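PDB 4FD7: putative arylalkylamine N-Acetyltransferase 7 from Aedes aegypti, which probably transfers an acetyl group from acetyl-CoA to an amine substrate, as a GNAT-family protein related to the insect arylalkylamine N-acetyltransferases. Local coordinates for residues W3-S6 and P12-W15; H16-K21 and L88-E93; D43-M48 and A76-M81; Y126-Y131 and G211-V216; Y147-G152 and C230-L235. All blocks are in the same frame, centred on the assembly; numbering follows the deposited sequence.

Interaction 1: residues W3-S6 and P12-W15; sequences WTRS and PSVW
Arg-5 and Trp-15 meet where the N-terminal loop sends a side chain toward the start of strand 14-21, the first strand, at one edge of the five-stranded antiparallel sheet in this GNAT fold. The direct contact is van der Waals: Arg-5 NH1 comes to 3.9 Å from Trp-15 CZ2, at the edge of the indole. The two side chains point past one another, and with guanidinium and ring planes 58° apart they do not stack. The backbones stay far apart, the nearest CA atoms, those of Arg-5 and Pro-12, being separated by 12.2 Å. Only the stretched arginine, its CG turned opposite the backbone N (chi1 169°), bridges the gap.

The polar contacts are made with third parties. Asp-35 joins the two sides: its OD2 forms a salt bridge with Arg-5 NH1 and accepts a hydrogen bond from Ser-13 N, while its OD1 accepts one from Trp-15 NE1. Arg-5 NH2 is bonded to Arg-85 O, and Ser-13 OG to Pro-10 O, so arginine and serine merely approach each other, Arg-5 NH1 standing 4.3 Å from Ser-13 OG. On the Trp-15 indole itself, Ser-13 CB rests 3.5 Å above one face, displaced toward the rim.

Interaction 2: residues H16-K21 and L88-E93; sequences HRFQAK and LVCFRE
Arg-17 and Glu-93 form a salt bridge, Arg-17 NH1 to Glu-93 OE1 at 3.1 Å, while next along the strand Phe-18 meets Cys-90. Both pairs reach across strand 28-35, which lies between strands 14-21 and 88-92 in the antiparallel sheet of the GNAT fold, so only side chains can make the contact. The carboxylate oxygen lies near the guanidinium plane, at its edge, but the two planes are 47° apart and a single nitrogen, NH1, takes part. Water 1 also sits at that edge and links Arg-17 NH1 with Glu-93 OE1; water 2 reaches Glu-93 OE2 but holds Arg-17 NH1 only weakly. This is a hydrated ion pair at the surface.

Phe-18 and Cys-90 are buried instead, in a sulfur-aromatic contact at the edge of the ring. The ring gets there with CG wedged between backbone N and carbonyl carbon (chi1 64°). Tyr-31 of the intervening strand meets Phe-18 with its ring nearly parallel. Farther out, helix 164-170 packs over the pair, Ile-164 touching Phe-18 and Ile-168 touching Cys-90. Within the pair, Cys-90 SG is 5.2 Å from the Phe-18 centroid, 76° off the normal, and 4.0 Å from Phe-18 CZ.

Interaction 3: residues D43-M48 and A76-M81; sequences DAIRHM and ALWKAM
Met-48 lies across one face of the Trp-78 indole. Its CB stands over the six-membered ring, 3.9 Å from the centroid and 21° off the normal, a CH-pi contact, and its chain then bends at chi2 and chi3 (-68° and -65°) so that the methyl CE turns back onto the same face, 3.5 Å from Trp-78 CZ2. SD stays farther above the ring, 5.2 Å from the centroid, in a looser Met-aromatic contact. Ile-45 comes in one turn earlier and crosses the tryptophan obliquely, with CD1 against Trp-78 CB at 3.6 Å. Helices 41-55 and 68-81, which carry these residues, belong to the helical stretch joining strands 28-35 and 88-92 of the GNAT fold; the short segments run roughly antiparallel, 10.9 Å apart at the axes. The hydrogen bond from Trp-78 NE1 to Met-151 O of strand 146-155 helps set the rotation of the indole. At the margin, the aliphatic stem of Lys-79 passes Ile-45, CG to CD1 at 4.3 Å.

Interaction 4: residues Y126-Y131 and G211-V216; sequences YDTIEY and GELARV
Tyr-131 swings its ring out toward helix 210-216 by placing CG opposite its backbone N (chi1 172°), and Val-216 meets it with CG1 in the corresponding position. The two side chains reach out to one another head-on, and the valine methyl sits over one face of the tyrosine, displaced toward the hydroxyl end: Val-216 CG1 lies 4.0 Å from the ring centroid, 22° off the normal, a CH-pi contact. The other methyl, Val-216 CG2, slips beyond the rim to within 3.7 Å of Tyr-131 OH. Leu-213, one turn back on the same helix, splits its two branches between two partners. Its CD2 packs against Tyr-131 CD2 at 3.8 Å, while its CD1 meets Thr-128 CG2, also at 3.8 Å. The threonine can offer its methyl here because OG1 is turned away to bond with Ala-124 O, within its own helix, and with Tyr-222 OH.

This is a helix-on-helix crossing near a right angle: the short segments run at 97°, their axes 11.6 Å apart. It seats the short helix 210-216, which follows strand 203-209, against helix 120-136. Beside it, Asp-127 reaches Arg-219 by a salt bridge. With the polar end of Thr-128 satisfied elsewhere, what crosses between the segments is apolar: methyl groups and one aromatic face set spacing and fit, without imposing the direction that a donor and acceptor would.

Interaction 5: residues Y147-G152 and C230-L235; sequences YLNAMG and CKYMSL
Tyr-147 and Tyr-232 present edges to each other, each hydroxyl lying near the plane of the other's ring, while Phe-139 meets the Tyr-147 ring with planes about 40° apart. Tyr-147 holds CG between its backbone N and carbonyl carbon (chi1 67°), which turns the ring toward strand 229-236, and the facing side chains join through a hydrogen bond of 2.8 Å between Tyr-147 OH and Tyr-232 OH. Water 3 also sits at the Tyr-232 edge, in the ring plane, 2.8 Å from Tyr-232 OH, and it accepts from Asn-149 ND2 at 2.9 Å. The amide thus reaches the phenol through water, since Asn-149 ND2 itself stays 3.9 Å from Tyr-232 OH, with amide and ring planes 56° apart.

These side chains bridge the two sheets of the GNAT fold: strand 146-155 is the last of the five-stranded sheet, and strand 229-236 is central in the three-stranded one. Strand 183-188 lies between, bonding to Leu-148 on one side and to strand 229-236 on the other. In GNAT enzymes the pantetheine of acetyl-CoA usually enters where two such neighbouring strands, here probably 146-155 and 183-188, splay apart.

The amide is steadied from its own strand, because Asn-149 OD1 accepts a hydrogen bond from Ala-150 N at 2.7 Å, the donor lying above the carbonyl plane. A weak hydrogen bond with Ser-133 OG adds a third partner for the buried Tyr-232 OH.

Interactions 3 and 5 are buried, while 1, 2 and 4 are partly open. Interactions 1 and 2 share strand 14-21 and touch through Trp-15 CD1 and Leu-88 CD2; both use charged groups at or near the surface, although interaction 2 adds a buried sulfur-aromatic pair. Interactions 3 and 4 are crossings of helices made almost wholly of apolar side chains on an aromatic ring. Interaction 5, closest to the centre of the chain, depends instead on hydroxyls, an amide and a water. It touches both helix contacts: Met-48 CE from interaction 3 packs on Gly-152 O, and Cys-230 CB packs on Leu-213 CD1 from interaction 4.

Interaction 1: residues W3-S6 and P12-W15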
# COMPACT_ATOMS: atom_id res chain seq x y z
N TRP A 3 10.67 -12.99 8.84
CA TRP A 3 9.43 -12.87 9.59
C TRP A 3 8.35 -13.66 8.87
O TRP A 3 8.24 -13.63 7.64
CB TRP A 3 9.04 -11.39 9.77
CG TRP A 3 7.88 -11.12 10.70
CD1 TRP A 3 7.95 -10.68 11.99
CD2 TRP A 3 6.50 -11.25 10.40
NE1 TRP A 3 6.70 -10.54 12.51
CE2 TRP A 3 5.77 -10.89 11.55
CE3 TRP A 3 5.78 -11.64 9.27
CZ2 TRP A 3 4.38 -10.91 11.60
CZ3 TRP A 3 4.39 -11.66 9.32
CH2 TRP A 3 3.71 -11.30 10.48
N THR A 4 7.57 -14.41 9.64
CA THR A 4 6.47 -15.20 9.09
C THR A 4 5.23 -15.01 9.96
O THR A 4 5.34 -14.84 11.18
CB THR A 4 6.84 -16.70 9.04
OG1 THR A 4 7.19 -17.14 10.36
CG2 THR A 4 8.03 -16.94 8.12
N ARG A 5 4.05 -15.02 9.34
CA ARG A 5 2.81 -14.94 10.08
C ARG A 5 2.48 -16.30 10.68
O ARG A 5 2.52 -17.31 9.96
CB ARG A 5 1.67 -14.53 9.15
CG ARG A 5 0.26 -14.68 9.77
CD ARG A 5 -0.80 -14.10 8.82
NE ARG A 5 -2.15 -14.41 9.28
CZ ARG A 5 -3.24 -13.74 8.92
NH1 ARG A 5 -4.43 -14.09 9.39
NH2 ARG A 5 -3.13 -12.72 8.07
N SER A 6 2.17 -16.35 11.97
CA SER A 6 1.87 -17.63 12.62
C SER A 6 0.60 -18.26 12.09
O SER A 6 -0.41 -17.57 11.91
CB SER A 6 1.72 -17.44 14.13
OG SER A 6 1.09 -18.59 14.67
N PRO A 12 -8.87 -17.05 6.60
CA PRO A 12 -8.87 -15.57 6.60
C PRO A 12 -9.66 -14.96 7.76
O PRO A 12 -10.75 -15.45 8.07
CB PRO A 12 -9.54 -15.22 5.27
CG PRO A 12 -10.35 -16.45 4.91
CD PRO A 12 -9.55 -17.61 5.43
N SER A 13 -9.11 -13.91 8.37
CA SER A 13 -9.78 -13.21 9.45
C SER A 13 -10.40 -11.92 8.95
O SER A 13 -9.86 -11.27 8.04
CB SER A 13 -8.80 -12.88 10.56
OG SER A 13 -8.34 -14.07 11.16
N VAL A 14 -11.51 -11.53 9.55
CA VAL A 14 -12.05 -10.20 9.32
C VAL A 14 -11.50 -9.25 10.36
O VAL A 14 -11.63 -9.47 11.57
CB VAL A 14 -13.59 -10.19 9.37
CG1 VAL A 14 -14.12 -8.76 9.12
CG2 VAL A 14 -14.14 -11.15 8.32
N TRP A 15 -10.86 -8.18 9.91
CA TRP A 15 -10.17 -7.29 10.84
C TRP A 15 -10.95 -6.06 11.23
O TRP A 15 -10.77 -5.54 12.33
CB TRP A 15 -8.80 -6.88 10.28
CG TRP A 15 -7.89 -8.06 10.06
CD1 TRP A 15 -7.44 -8.54 8.87
CD2 TRP A 15 -7.35 -8.93 11.07
NE1 TRP A 15 -6.64 -9.64 9.07
CE2 TRP A 15 -6.57 -9.90 10.41
CE3 TRP A 15 -7.45 -8.97 12.46
CZ2 TRP A 15 -5.90 -10.91 11.10
CZ3 TRP A 15 -6.78 -9.98 13.15
CH2 TRP A 15 -6.01 -10.93 12.46

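Interaction 2: residues H16-K21 and L88-E93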
# COMPACT_ATOMS: atom_id res chain seq x y z
N HIS A 16 -11.79 -5.57 10.33
CA HIS A 16 -12.46 -4.28 10.53
C HIS A 16 -13.79 -4.23 9.78
O HIS A 16 -13.92 -4.79 8.69
CB HIS A 16 -11.53 -3.17 10.06
CG HIS A 16 -12.06 -1.78 10.25
ND1 HIS A 16 -12.52 -1.32 11.47
CD2 HIS A 16 -12.18 -0.75 9.39
CE1 HIS A 16 -12.90 -0.06 11.34
NE2 HIS A 16 -12.71 0.31 10.08
N ARG A 17 -14.78 -3.57 10.37
CA ARG A 17 -16.06 -3.36 9.69
C ARG A 17 -16.47 -1.90 9.85
O ARG A 17 -16.17 -1.28 10.86
CB ARG A 17 -17.16 -4.27 10.26
CG ARG A 17 -16.90 -5.76 10.10
CD ARG A 17 -18.10 -6.57 10.58
NE ARG A 17 -17.83 -8.00 10.72
CZ ARG A 17 -17.98 -8.89 9.74
NH1 ARG A 17 -18.38 -8.50 8.54
NH2 ARG A 17 -17.72 -10.17 9.96
N PHE A 18 -17.15 -1.36 8.85
CA PHE A 18 -17.53 0.03 8.89
C PHE A 18 -18.70 0.29 7.96
O PHE A 18 -18.96 -0.49 7.04
CB PHE A 18 -16.33 0.91 8.49
CG PHE A 18 -15.88 0.70 7.07
CD1 PHE A 18 -16.40 1.48 6.04
CD2 PHE A 18 -14.95 -0.27 6.76
CE1 PHE A 18 -16.00 1.28 4.73
CE2 PHE A 18 -14.54 -0.47 5.44
CZ PHE A 18 -15.05 0.31 4.44
N GLN A 19 -19.39 1.41 8.18
CA GLN A 19 -20.47 1.82 7.30
C GLN A 19 -20.05 2.98 6.39
O GLN A 19 -19.34 3.89 6.80
CB GLN A 19 -21.70 2.21 8.11
CG GLN A 19 -22.25 1.09 8.98
CD GLN A 19 -23.35 1.56 9.90
OE1 GLN A 19 -24.54 1.34 9.65
NE2 GLN A 19 -22.97 2.24 10.97
N ALA A 20 -20.53 2.93 5.15
CA ALA A 20 -20.26 3.98 4.18
C ALA A 20 -21.36 3.96 3.14
O ALA A 20 -22.19 3.05 3.11
CB ALA A 20 -18.90 3.78 3.55
N LYS A 21 -21.36 4.98 2.29
CA LYS A 21 -22.40 5.11 1.27
C LYS A 21 -22.37 3.92 0.33
O LYS A 21 -21.29 3.43 -0.05
CB LYS A 21 -22.20 6.42 0.49
CG LYS A 21 -23.50 7.06 0.02
CD LYS A 21 -24.45 7.26 1.18
CE LYS A 21 -23.93 8.29 2.18
NZ LYS A 21 -24.53 8.12 3.54
N LEU A 88 -4.50 -7.11 2.47
CA LEU A 88 -5.85 -6.82 2.95
C LEU A 88 -6.83 -6.47 1.82
O LEU A 88 -6.44 -5.84 0.84
CB LEU A 88 -5.78 -5.69 3.97
CG LEU A 88 -5.06 -6.06 5.27
CD1 LEU A 88 -4.93 -4.85 6.18
CD2 LEU A 88 -5.82 -7.18 5.97
N VAL A 89 -8.09 -6.87 1.97
CA VAL A 89 -9.08 -6.64 0.91
C VAL A 89 -10.38 -6.12 1.52
O VAL A 89 -10.73 -6.50 2.64
CB VAL A 89 -9.35 -7.92 0.08
CG1 VAL A 89 -9.95 -9.06 0.93
CG2 VAL A 89 -10.27 -7.63 -1.10
N CYS A 90 -11.07 -5.25 0.79
CA CYS A 90 -12.34 -4.70 1.26
C CYS A 90 -13.49 -5.25 0.41
O CYS A 90 -13.42 -5.26 -0.83
CB CYS A 90 -12.33 -3.16 1.18
SG CYS A 90 -13.87 -2.32 1.72
N PHE A 91 -14.53 -5.71 1.09
CA PHE A 91 -15.76 -6.14 0.40
C PHE A 91 -16.94 -5.38 0.96
O PHE A 91 -16.96 -5.02 2.13
CB PHE A 91 -16.03 -7.64 0.61
CG PHE A 91 -14.99 -8.55 0.02
CD1 PHE A 91 -14.78 -8.61 -1.36
CD2 PHE A 91 -14.23 -9.38 0.84
CE1 PHE A 91 -13.82 -9.48 -1.91
CE2 PHE A 91 -13.27 -10.25 0.30
CZ PHE A 91 -13.06 -10.30 -1.07
N ARG A 92 -17.93 -5.15 0.10
CA ARG A 92 -19.23 -4.67 0.54
C ARG A 92 -20.09 -5.89 0.89
O ARG A 92 -20.12 -6.86 0.14
CB ARG A 92 -19.89 -3.89 -0.61
CG ARG A 92 -21.20 -3.20 -0.26
CD ARG A 92 -21.63 -2.38 -1.46
NE ARG A 92 -21.55 -3.17 -2.68
CZ ARG A 92 -22.59 -3.45 -3.46
NH1 ARG A 92 -23.79 -2.97 -3.15
NH2 ARG A 92 -22.43 -4.20 -4.54
N GLU A 93 -20.75 -5.85 2.05
CA GLU A 93 -21.64 -6.94 2.46
C GLU A 93 -22.69 -7.16 1.40
O GLU A 93 -23.42 -6.24 1.04
CB GLU A 93 -22.34 -6.62 3.79
CG GLU A 93 -21.41 -6.31 4.94
CD GLU A 93 -20.54 -7.46 5.34
OE1 GLU A 93 -19.46 -7.19 5.90
OE2 GLU A 93 -20.93 -8.64 5.09
O HOH W 1 -18.81 -5.48 7.67
O HOH W 2 -19.41 -10.97 6.44

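Interaction 3: residues D43-M48 and A76-M81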
# COMPACT_ATOMS: atom_id res chain seq x y z
N ASP A 43 -7.53 -12.11 -8.65
CA ASP A 43 -8.51 -11.04 -8.78
C ASP A 43 -7.89 -9.77 -8.23
O ASP A 43 -7.94 -8.71 -8.87
CB ASP A 43 -9.82 -11.40 -8.05
CG ASP A 43 -10.60 -12.49 -8.75
OD1 ASP A 43 -10.38 -12.69 -9.96
OD2 ASP A 43 -11.45 -13.14 -8.10
N ALA A 44 -7.20 -9.91 -7.09
CA ALA A 44 -6.56 -8.77 -6.45
C ALA A 44 -5.52 -8.17 -7.39
O ALA A 44 -5.49 -6.95 -7.59
CB ALA A 44 -5.91 -9.19 -5.14
N ILE A 45 -4.70 -9.04 -7.97
CA ILE A 45 -3.67 -8.59 -8.89
C ILE A 45 -4.34 -7.80 -10.00
O ILE A 45 -3.91 -6.67 -10.31
CB ILE A 45 -2.88 -9.79 -9.46
CG1 ILE A 45 -2.01 -10.41 -8.37
CG2 ILE A 45 -2.06 -9.38 -10.69
CD1 ILE A 45 -1.06 -9.44 -7.73
N ARG A 46 -5.43 -8.33 -10.55
CA ARG A 46 -6.07 -7.65 -11.65
C ARG A 46 -6.63 -6.31 -11.21
O ARG A 46 -6.48 -5.30 -11.92
CB ARG A 46 -7.11 -8.56 -12.33
CG ARG A 46 -6.44 -9.54 -13.27
CD ARG A 46 -7.25 -10.81 -13.56
NE ARG A 46 -6.42 -11.77 -14.29
CZ ARG A 46 -6.87 -12.87 -14.89
NH1 ARG A 46 -8.16 -13.19 -14.85
NH2 ARG A 46 -6.03 -13.65 -15.55
N HIS A 47 -7.19 -6.28 -10.00
CA HIS A 47 -7.71 -5.03 -9.47
C HIS A 47 -6.57 -4.03 -9.39
O HIS A 47 -6.70 -2.88 -9.83
CB HIS A 47 -8.32 -5.29 -8.09
CG HIS A 47 -8.99 -4.11 -7.49
ND1 HIS A 47 -8.29 -3.08 -6.89
CD2 HIS A 47 -10.30 -3.82 -7.32
CE1 HIS A 47 -9.14 -2.19 -6.42
NE2 HIS A 47 -10.37 -2.63 -6.66
N MET A 48 -5.42 -4.48 -8.89
CA MET A 48 -4.28 -3.59 -8.76
C MET A 48 -3.87 -3.06 -10.14
O MET A 48 -3.58 -1.88 -10.29
CB MET A 48 -3.10 -4.29 -8.06
CG MET A 48 -3.35 -4.66 -6.59
SD MET A 48 -3.49 -3.24 -5.45
CE MET A 48 -1.86 -2.56 -5.53
N ALA A 76 5.23 -8.98 -10.82
CA ALA A 76 6.17 -9.95 -10.26
C ALA A 76 6.36 -9.69 -8.76
O ALA A 76 6.31 -10.64 -7.93
CB ALA A 76 7.49 -9.90 -10.98
N LEU A 77 6.55 -8.42 -8.40
CA LEU A 77 6.70 -8.03 -6.99
C LEU A 77 5.51 -8.40 -6.10
O LEU A 77 5.67 -9.04 -5.04
CB LEU A 77 6.99 -6.53 -6.86
CG LEU A 77 7.33 -6.06 -5.44
CD1 LEU A 77 8.42 -6.97 -4.91
CD2 LEU A 77 7.79 -4.62 -5.42
N TRP A 78 4.32 -7.95 -6.51
CA TRP A 78 3.09 -8.27 -5.78
C TRP A 78 2.92 -9.78 -5.60
O TRP A 78 2.55 -10.24 -4.51
CB TRP A 78 1.87 -7.73 -6.52
CG TRP A 78 1.75 -6.23 -6.48
CD1 TRP A 78 2.08 -5.40 -5.45
CD2 TRP A 78 1.20 -5.39 -7.51
NE1 TRP A 78 1.79 -4.10 -5.77
CE2 TRP A 78 1.25 -4.06 -7.04
CE3 TRP A 78 0.68 -5.64 -8.78
CZ2 TRP A 78 0.80 -2.98 -7.79
CZ3 TRP A 78 0.24 -4.56 -9.54
CH2 TRP A 78 0.30 -3.25 -9.05
N LYS A 79 3.16 -10.53 -6.68
CA LYS A 79 3.03 -11.99 -6.63
C LYS A 79 4.01 -12.61 -5.65
O LYS A 79 3.66 -13.60 -4.99
CB LYS A 79 3.14 -12.64 -8.01
CG LYS A 79 1.89 -12.43 -8.85
CD LYS A 79 1.86 -13.27 -10.10
CE LYS A 79 0.60 -12.99 -10.88
NZ LYS A 79 0.45 -13.88 -12.05
N ALA A 80 5.21 -12.04 -5.54
CA ALA A 80 6.15 -12.51 -4.52
C ALA A 80 5.67 -12.19 -3.11
O ALA A 80 5.96 -12.94 -2.16
CB ALA A 80 7.54 -11.94 -4.73
N MET A 81 4.93 -11.09 -2.96
CA MET A 81 4.46 -10.68 -1.62
C MET A 81 3.24 -11.44 -1.08
O MET A 81 3.15 -11.68 0.12
CB MET A 81 4.14 -9.19 -1.61
CG MET A 81 5.35 -8.28 -1.84
SD MET A 81 4.82 -6.58 -2.11
CE MET A 81 4.13 -6.19 -0.51

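Interaction 4: residues Y126-Y131 and G211-V216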
# COMPACT_ATOMS: atom_id res chain seq x y z
N TYR A 126 10.65 1.95 -7.62
CA TYR A 126 11.18 1.15 -6.53
C TYR A 126 12.32 1.85 -5.77
O TYR A 126 12.29 1.96 -4.54
CB TYR A 126 11.68 -0.18 -7.08
CG TYR A 126 12.19 -1.12 -6.03
CD1 TYR A 126 13.55 -1.23 -5.78
CD2 TYR A 126 11.32 -1.90 -5.28
CE1 TYR A 126 14.04 -2.09 -4.82
CE2 TYR A 126 11.80 -2.76 -4.30
CZ TYR A 126 13.17 -2.85 -4.08
OH TYR A 126 13.67 -3.71 -3.11
N ASP A 127 13.34 2.29 -6.51
CA ASP A 127 14.48 2.97 -5.90
C ASP A 127 14.09 4.31 -5.27
O ASP A 127 14.70 4.74 -4.30
CB ASP A 127 15.57 3.21 -6.94
CG ASP A 127 16.19 1.92 -7.44
OD1 ASP A 127 15.94 0.87 -6.81
OD2 ASP A 127 16.94 1.98 -8.45
N THR A 128 13.08 4.97 -5.82
CA THR A 128 12.60 6.22 -5.21
C THR A 128 12.00 5.96 -3.83
O THR A 128 12.35 6.61 -2.83
CB THR A 128 11.53 6.89 -6.07
OG1 THR A 128 12.11 7.24 -7.33
CG2 THR A 128 11.01 8.15 -5.39
N ILE A 129 11.06 5.02 -3.79
CA ILE A 129 10.46 4.64 -2.51
C ILE A 129 11.54 4.18 -1.56
O ILE A 129 11.54 4.53 -0.38
CB ILE A 129 9.42 3.51 -2.69
CG1 ILE A 129 8.22 4.02 -3.49
CG2 ILE A 129 8.97 2.99 -1.34
CD1 ILE A 129 7.56 2.92 -4.32
N GLU A 130 12.48 3.38 -2.05
CA GLU A 130 13.52 2.86 -1.16
C GLU A 130 14.40 3.97 -0.58
O GLU A 130 14.79 3.90 0.59
CB GLU A 130 14.37 1.79 -1.86
CG GLU A 130 15.33 1.08 -0.92
CD GLU A 130 14.70 0.73 0.42
OE1 GLU A 130 13.67 0.02 0.45
OE2 GLU A 130 15.26 1.14 1.48
N TYR A 131 14.72 4.98 -1.39
CA TYR A 131 15.45 6.15 -0.91
C TYR A 131 14.65 6.84 0.22
O TYR A 131 15.17 7.16 1.30
CB TYR A 131 15.73 7.15 -2.04
CG TYR A 131 16.32 8.45 -1.54
CD1 TYR A 131 17.68 8.56 -1.27
CD2 TYR A 131 15.51 9.55 -1.29
CE1 TYR A 131 18.22 9.75 -0.78
CE2 TYR A 131 16.03 10.73 -0.81
CZ TYR A 131 17.38 10.82 -0.55
OH TYR A 131 17.90 12.01 -0.07
N GLY A 211 10.05 16.88 -7.35
CA GLY A 211 11.06 17.79 -7.85
C GLY A 211 12.40 17.64 -7.14
O GLY A 211 13.48 17.53 -7.77
N GLU A 212 12.34 17.62 -5.81
CA GLU A 212 13.55 17.48 -5.00
C GLU A 212 14.18 16.12 -5.19
O GLU A 212 15.40 16.00 -5.24
CB GLU A 212 13.28 17.76 -3.52
CG GLU A 212 14.55 17.68 -2.64
CD GLU A 212 14.40 18.36 -1.29
OE1 GLU A 212 13.35 18.96 -1.01
OE2 GLU A 212 15.37 18.29 -0.49
N LEU A 213 13.34 15.08 -5.30
CA LEU A 213 13.86 13.74 -5.55
C LEU A 213 14.65 13.68 -6.85
O LEU A 213 15.68 13.00 -6.94
CB LEU A 213 12.72 12.72 -5.58
CG LEU A 213 12.15 12.42 -4.19
CD1 LEU A 213 10.76 11.81 -4.31
CD2 LEU A 213 13.09 11.49 -3.42
N ALA A 214 14.17 14.42 -7.84
CA ALA A 214 14.86 14.48 -9.11
C ALA A 214 16.19 15.20 -8.95
O ALA A 214 17.15 14.90 -9.66
CB ALA A 214 14.00 15.14 -10.17
N ARG A 215 16.24 16.16 -8.02
CA ARG A 215 17.55 16.76 -7.68
C ARG A 215 18.48 15.81 -6.91
O ARG A 215 19.70 15.92 -7.00
CB ARG A 215 17.37 18.09 -6.93
CG ARG A 215 16.67 19.15 -7.76
CD ARG A 215 17.02 20.56 -7.31
NE ARG A 215 16.66 20.81 -5.92
CZ ARG A 215 15.43 21.11 -5.51
NH1 ARG A 215 14.44 21.19 -6.38
NH2 ARG A 215 15.19 21.31 -4.22
N VAL A 216 17.90 14.85 -6.19
CA VAL A 216 18.69 13.84 -5.50
C VAL A 216 19.30 12.83 -6.48
O VAL A 216 20.48 12.48 -6.39
CB VAL A 216 17.86 13.10 -4.43
CG1 VAL A 216 18.50 11.76 -4.06
CG2 VAL A 216 17.69 13.96 -3.20

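Interaction 5: residues Y147-G152 and C230-L235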
# COMPACT_ATOMS: atom_id res chain seq x y z
N TYR A 147 8.52 -4.01 10.56
CA TYR A 147 7.29 -3.22 10.45
C TYR A 147 6.44 -3.61 9.24
O TYR A 147 6.94 -4.06 8.23
CB TYR A 147 7.57 -1.72 10.44
CG TYR A 147 8.30 -1.16 9.23
CD1 TYR A 147 7.63 -0.83 8.06
CD2 TYR A 147 9.67 -0.93 9.28
CE1 TYR A 147 8.30 -0.29 6.97
CE2 TYR A 147 10.34 -0.39 8.22
CZ TYR A 147 9.66 -0.07 7.06
OH TYR A 147 10.35 0.46 5.99
N LEU A 148 5.13 -3.40 9.36
CA LEU A 148 4.22 -3.72 8.27
C LEU A 148 4.31 -2.65 7.18
O LEU A 148 4.02 -1.49 7.44
CB LEU A 148 2.78 -3.78 8.78
CG LEU A 148 1.75 -4.21 7.74
CD1 LEU A 148 2.06 -5.61 7.22
CD2 LEU A 148 0.34 -4.15 8.33
N ASN A 149 4.71 -3.06 5.99
CA ASN A 149 4.89 -2.17 4.85
C ASN A 149 3.90 -2.54 3.76
O ASN A 149 3.19 -3.55 3.87
CB ASN A 149 6.31 -2.31 4.32
CG ASN A 149 6.74 -1.16 3.41
OD1 ASN A 149 6.01 -0.19 3.19
ND2 ASN A 149 7.94 -1.28 2.88
N ALA A 150 3.89 -1.74 2.70
CA ALA A 150 2.92 -1.91 1.62
C ALA A 150 3.51 -1.57 0.27
O ALA A 150 4.45 -0.78 0.17
CB ALA A 150 1.72 -1.03 1.87
N MET A 151 2.92 -2.14 -0.78
CA MET A 151 3.27 -1.79 -2.15
C MET A 151 1.99 -1.53 -2.93
O MET A 151 1.68 -2.25 -3.88
CB MET A 151 4.07 -2.91 -2.82
CG MET A 151 4.59 -2.59 -4.22
SD MET A 151 5.63 -1.13 -4.29
CE MET A 151 4.70 -0.07 -5.39
N GLY A 152 1.21 -0.55 -2.48
CA GLY A 152 0.06 -0.10 -3.24
C GLY A 152 -1.29 -0.37 -2.59
O GLY A 152 -1.57 -1.48 -2.13
N CYS A 230 6.09 13.38 -1.51
CA CYS A 230 6.20 11.95 -1.29
C CYS A 230 6.50 11.83 0.19
O CYS A 230 7.49 12.42 0.67
CB CYS A 230 7.36 11.39 -2.12
SG CYS A 230 7.60 9.61 -2.05
N LYS A 231 5.65 11.13 0.94
CA LYS A 231 5.83 11.12 2.39
C LYS A 231 5.93 9.71 2.96
O LYS A 231 5.04 8.90 2.77
CB LYS A 231 4.66 11.84 3.08
CG LYS A 231 4.48 13.28 2.67
CD LYS A 231 3.46 13.97 3.57
CE LYS A 231 3.10 15.36 3.06
NZ LYS A 231 2.12 16.05 3.95
N TYR A 232 6.97 9.47 3.77
CA TYR A 232 7.06 8.22 4.52
C TYR A 232 6.36 8.51 5.86
O TYR A 232 6.71 9.47 6.55
CB TYR A 232 8.50 7.78 4.72
CG TYR A 232 8.68 6.28 4.58
CD1 TYR A 232 8.93 5.71 3.34
CD2 TYR A 232 8.58 5.44 5.68
CE1 TYR A 232 9.09 4.35 3.20
CE2 TYR A 232 8.73 4.08 5.55
CZ TYR A 232 8.99 3.53 4.31
OH TYR A 232 9.14 2.17 4.17
N MET A 233 5.38 7.68 6.20
CA MET A 233 4.55 7.89 7.39
C MET A 233 4.46 6.61 8.22
O MET A 233 4.47 5.48 7.67
CB MET A 233 3.16 8.42 7.01
CG MET A 233 3.19 9.65 6.10
SD MET A 233 1.52 10.09 5.58
CE MET A 233 0.85 10.69 7.13
N SER A 234 4.39 6.77 9.54
CA SER A 234 4.40 5.63 10.46
C SER A 234 3.30 5.63 11.52
O SER A 234 2.85 6.67 11.97
CB SER A 234 5.79 5.47 11.11
OG SER A 234 6.20 6.64 11.80
N LEU A 235 2.89 4.43 11.93
CA LEU A 235 1.80 4.27 12.89
C LEU A 235 2.17 3.21 13.91
O LEU A 235 2.34 2.04 13.56
CB LEU A 235 0.52 3.85 12.16
CG LEU A 235 -0.73 3.56 13.00
CD1 LEU A 235 -1.28 4.85 13.60
CD2 LEU A 235 -1.77 2.86 12.13
O HOH W 3 9.05 1.09 1.61